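Local coordinates for protein cysteine synthase 3 (Entamoeba histolytica, PDB 6KR5) that probably makes L-cysteine from O-acetyl-L-serine and sulfide with the help of pyridoxal-5'-phosphate, at residues 59-70 with 92-102. Numbering follows the deposited sequence.
Sequences DRVGFNIIYQAI and GLCQAGAVFGY
Asp59 and Gly62 of helix 59-70 meet Gly92 and Leu93 of helix 92-100 almost backbone to backbone, the axes approaching to 7.4 Å at a crossing angle of -46°. Glycine suits both places: with no side chain at Gly62 or Gly92 the backbones come close, Gly62 CA lying 4.2 Å from Leu93 CA, directly against the Gly92-Leu93 backbone. Beside this point, Gln95, its chain extended, brings NE2 to Asp59 OD2 (3.1 Å) from above the carboxylate plane; OD2 also accepts from Met54 N. A water accepting from Gln95 NE2 joins the helices by donating to Asp59 O and Gly92 O. Farther along, Ile66 is a knob among Leu93, Ala96, Gly97 and Phe100; its CD1 lies 3.7 Å from Ala96 CB, a methyl small enough to admit it. Phe100 returns the fit among Phe63, Ile66, Tyr67 and Ile70. With CG anti to its carbonyl carbon (chi1 -78°), its ring reaches across, nearly parallel to those of Phe63 and Tyr67 but slid off both, while Ile70 CD1 makes a CH-pi contact over one face. Meshed knobs-into-holes, the two helices lie against the four-stranded parallel sheet, an alpha/beta arrangement characteristic of the smaller domain of fold-type II pyridoxal-phosphate enzymes.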
loop_
_atom_site.group_PDB
_atom_site.type_symbol
_atom_site.label_atom_id
_atom_site.label_comp_id
_atom_site.label_asym_id
_atom_site.label_seq_id
_atom_site.Cartn_x
_atom_site.Cartn_y
_atom_site.Cartn_z
ATOM N N ASP B 59 8.017 5.893 -6.151
ATOM C CA ASP B 59 9.024 5.560 -5.145
ATOM C C ASP B 59 10.371 5.315 -5.808
ATOM O O ASP B 59 11.418 5.749 -5.308
ATOM C CB ASP B 59 8.626 4.304 -4.365
ATOM C CG ASP B 59 7.557 4.547 -3.323
ATOM O OD1 ASP B 59 6.700 5.428 -3.511
ATOM O OD2 ASP B 59 7.578 3.814 -2.310
ATOM N N ARG B 60 10.360 4.597 -6.936
ATOM C CA ARG B 60 11.607 4.303 -7.632
ATOM C C ARG B 60 12.228 5.566 -8.189
ATOM O O ARG B 60 13.456 5.733 -8.153
ATOM C CB ARG B 60 11.359 3.334 -8.781
ATOM C CG ARG B 60 10.755 1.995 -8.411
ATOM C CD ARG B 60 10.553 1.230 -9.703
ATOM N NE ARG B 60 9.812 -0.015 -9.560
ATOM C CZ ARG B 60 10.365 -1.217 -9.449
ATOM N NH1 ARG B 60 11.686 -1.368 -9.413
ATOM N NH2 ARG B 60 9.589 -2.286 -9.387
ATOM N N VAL B 61 11.382 6.450 -8.719
ATOM C CA VAL B 61 11.831 7.642 -9.426
ATOM C C VAL B 61 12.393 8.656 -8.442
ATOM O O VAL B 61 13.484 9.200 -8.645
ATOM C CB VAL B 61 10.673 8.238 -10.243
ATOM C CG1 VAL B 61 11.067 9.599 -10.838
ATOM C CG2 VAL B 61 10.206 7.243 -11.321
ATOM N N GLY B 62 11.646 8.943 -7.374
ATOM C CA GLY B 62 12.142 9.891 -6.388
ATOM C C GLY B 62 13.421 9.405 -5.742
ATOM O O GLY B 62 14.362 10.183 -5.528
ATOM N N PHE B 63 13.482 8.107 -5.450
ATOM C CA PHE B 63 14.693 7.533 -4.882
ATOM C C PHE B 63 15.876 7.706 -5.821
ATOM O O PHE B 63 16.933 8.195 -5.411
ATOM C CB PHE B 63 14.494 6.050 -4.579
ATOM C CG PHE B 63 15.776 5.354 -4.237
ATOM C CD1 PHE B 63 16.336 5.511 -2.977
ATOM C CD2 PHE B 63 16.444 4.588 -5.173
ATOM C CE1 PHE B 63 17.525 4.885 -2.649
ATOM C CE2 PHE B 63 17.640 3.970 -4.851
ATOM C CZ PHE B 63 18.180 4.124 -3.596
ATOM N N ASN B 64 15.739 7.284 -7.081
ATOM C CA ASN B 64 16.922 7.318 -7.941
ATOM C C ASN B 64 17.320 8.734 -8.336
ATOM O O ASN B 64 18.517 9.008 -8.498
ATOM C CB ASN B 64 16.737 6.471 -9.198
ATOM C CG ASN B 64 18.071 6.075 -9.786
ATOM O OD1 ASN B 64 18.887 5.447 -9.098
ATOM N ND2 ASN B 64 18.334 6.485 -11.027
ATOM N N ILE B 65 16.359 9.643 -8.526
ATOM C CA ILE B 65 16.715 11.035 -8.820
ATOM C C ILE B 65 17.584 11.602 -7.702
ATOM O O ILE B 65 18.627 12.215 -7.953
ATOM C CB ILE B 65 15.441 11.873 -9.040
ATOM C CG1 ILE B 65 14.891 11.614 -10.450
ATOM C CG2 ILE B 65 15.711 13.354 -8.811
ATOM C CD1 ILE B 65 13.545 12.207 -10.693
ATOM N N ILE B 66 17.196 11.363 -6.453
ATOM C CA ILE B 66 17.945 11.922 -5.334
ATOM C C ILE B 66 19.241 11.153 -5.100
ATOM O O ILE B 66 20.301 11.758 -4.892
ATOM C CB ILE B 66 17.051 11.948 -4.086
ATOM C CG1 ILE B 66 15.919 12.951 -4.300
ATOM C CG2 ILE B 66 17.858 12.332 -2.862
ATOM C CD1 ILE B 66 14.790 12.813 -3.294
ATOM N N TYR B 67 19.183 9.820 -5.149
ATOM C CA TYR B 67 20.366 8.999 -4.905
ATOM C C TYR B 67 21.464 9.319 -5.904
ATOM O O TYR B 67 22.625 9.525 -5.529
ATOM C CB TYR B 67 19.988 7.524 -4.990
ATOM C CG TYR B 67 21.044 6.545 -4.540
ATOM C CD1 TYR B 67 21.881 6.831 -3.470
ATOM C CD2 TYR B 67 21.171 5.315 -5.160
ATOM C CE1 TYR B 67 22.831 5.920 -3.049
ATOM C CE2 TYR B 67 22.118 4.399 -4.751
ATOM C CZ TYR B 67 22.946 4.704 -3.697
ATOM O OH TYR B 67 23.889 3.788 -3.284
ATOM N N GLN B 68 21.117 9.357 -7.189
ATOM C CA GLN B 68 22.147 9.612 -8.188
ATOM C C GLN B 68 22.701 11.021 -8.054
ATOM O O GLN B 68 23.908 11.242 -8.237
ATOM C CB GLN B 68 21.596 9.389 -9.592
ATOM C CG GLN B 68 22.713 9.318 -10.643
ATOM C CD GLN B 68 23.589 8.089 -10.460
ATOM O OE1 GLN B 68 23.091 6.974 -10.345
ATOM N NE2 GLN B 68 24.903 8.290 -10.424
ATOM N N ALA B 69 21.841 11.992 -7.726
ATOM C CA ALA B 69 22.321 13.364 -7.570
ATOM C C ALA B 69 23.302 13.467 -6.415
ATOM O O ALA B 69 24.304 14.187 -6.508
ATOM C CB ALA B 69 21.154 14.330 -7.370
ATOM N N ILE B 70 23.044 12.748 -5.320
ATOM C CA ILE B 70 23.992 12.743 -4.209
ATOM C C ILE B 70 25.308 12.109 -4.638
ATOM O O ILE B 70 26.390 12.655 -4.388
ATOM C CB ILE B 70 23.397 12.025 -2.988
ATOM C CG1 ILE B 70 22.242 12.847 -2.418
ATOM C CG2 ILE B 70 24.466 11.827 -1.935
ATOM C CD1 ILE B 70 21.391 12.108 -1.400
ATOM N N GLY B 92 7.157 10.330 -3.799
ATOM C CA GLY B 92 8.401 9.590 -3.926
ATOM C C GLY B 92 9.620 10.424 -3.579
ATOM O O GLY B 92 10.572 9.926 -2.973
ATOM N N LEU B 93 9.599 11.709 -3.929
ATOM C CA LEU B 93 10.712 12.574 -3.558
ATOM C C LEU B 93 10.739 12.813 -2.056
ATOM O O LEU B 93 11.814 12.861 -1.446
ATOM C CB LEU B 93 10.610 13.900 -4.303
ATOM C CG LEU B 93 10.927 13.889 -5.795
ATOM C CD1 LEU B 93 10.465 15.206 -6.392
ATOM C CD2 LEU B 93 12.424 13.686 -6.034
ATOM N N CYS B 94 9.561 12.965 -1.446
ATOM C CA CYS B 94 9.504 13.245 -0.016
ATOM C C CYS B 94 9.961 12.046 0.798
ATOM O O CYS B 94 10.658 12.204 1.810
ATOM C CB CYS B 94 8.093 13.669 0.379
ATOM S SG CYS B 94 7.692 15.343 -0.156
ATOM N N GLN B 95 9.610 10.838 0.360
ATOM C CA GLN B 95 10.072 9.641 1.061
ATOM C C GLN B 95 11.596 9.550 1.035
ATOM O O GLN B 95 12.244 9.367 2.081
ATOM C CB GLN B 95 9.437 8.400 0.438
ATOM C CG GLN B 95 9.993 7.097 0.996
ATOM C CD GLN B 95 9.344 5.876 0.371
ATOM O OE1 GLN B 95 8.586 5.138 1.024
ATOM N NE2 GLN B 95 9.621 5.662 -0.902
ATOM N N ALA B 96 12.195 9.710 -0.153
ATOM C CA ALA B 96 13.644 9.594 -0.267
ATOM C C ALA B 96 14.339 10.748 0.435
ATOM O O ALA B 96 15.345 10.547 1.125
ATOM C CB ALA B 96 14.062 9.518 -1.734
ATOM N N GLY B 97 13.786 11.956 0.324
ATOM C CA GLY B 97 14.404 13.097 0.981
ATOM C C GLY B 97 14.440 12.946 2.490
ATOM O O GLY B 97 15.434 13.288 3.137
ATOM N N ALA B 98 13.361 12.412 3.073
ATOM C CA ALA B 98 13.326 12.241 4.522
ATOM C C ALA B 98 14.426 11.292 4.998
ATOM O O ALA B 98 15.038 11.516 6.049
ATOM C CB ALA B 98 11.944 11.737 4.942
ATOM N N VAL B 99 14.696 10.230 4.242
ATOM C CA VAL B 99 15.674 9.244 4.696
ATOM C C VAL B 99 17.095 9.699 4.388
ATOM O O VAL B 99 18.006 9.523 5.210
ATOM C CB VAL B 99 15.356 7.866 4.084
ATOM C CG1 VAL B 99 16.393 6.860 4.509
ATOM C CG2 VAL B 99 13.960 7.397 4.516
ATOM N N PHE B 100 17.310 10.321 3.224
ATOM C CA PHE B 100 18.636 10.843 2.907
ATOM C C PHE B 100 18.968 12.101 3.693
ATOM O O PHE B 100 20.136 12.508 3.713
ATOM C CB PHE B 100 18.759 11.150 1.412
ATOM C CG PHE B 100 18.970 9.939 0.556
ATOM C CD1 PHE B 100 20.115 9.170 0.690
ATOM C CD2 PHE B 100 18.040 9.582 -0.408
ATOM C CE1 PHE B 100 20.317 8.043 -0.108
ATOM C CE2 PHE B 100 18.237 8.459 -1.215
ATOM C CZ PHE B 100 19.373 7.692 -1.067
ATOM N N GLY B 101 17.978 12.736 4.311
ATOM C CA GLY B 101 18.230 13.911 5.127
ATOM C C GLY B 101 18.319 15.216 4.371
ATOM O O GLY B 101 19.085 16.101 4.769
ATOM N N TYR B 102 17.557 15.373 3.288
ATOM C CA TYR B 102 17.546 16.617 2.540
ATOM C C TYR B 102 16.171 17.263 2.588
ATOM O O TYR B 102 15.160 16.562 2.504
ATOM C CB TYR B 102 17.920 16.390 1.073
ATOM C CG TYR B 102 19.395 16.256 0.853
ATOM C CD1 TYR B 102 20.029 15.035 1.036
ATOM C CD2 TYR B 102 20.167 17.359 0.479
ATOM C CE1 TYR B 102 21.379 14.907 0.841
ATOM C CE2 TYR B 102 21.518 17.236 0.288
ATOM C CZ TYR B 102 22.116 16.011 0.472
ATOM O OH TYR B 102 23.468 15.885 0.277
HETATM O O HOH W 1 11.274 7.230 -2.767
#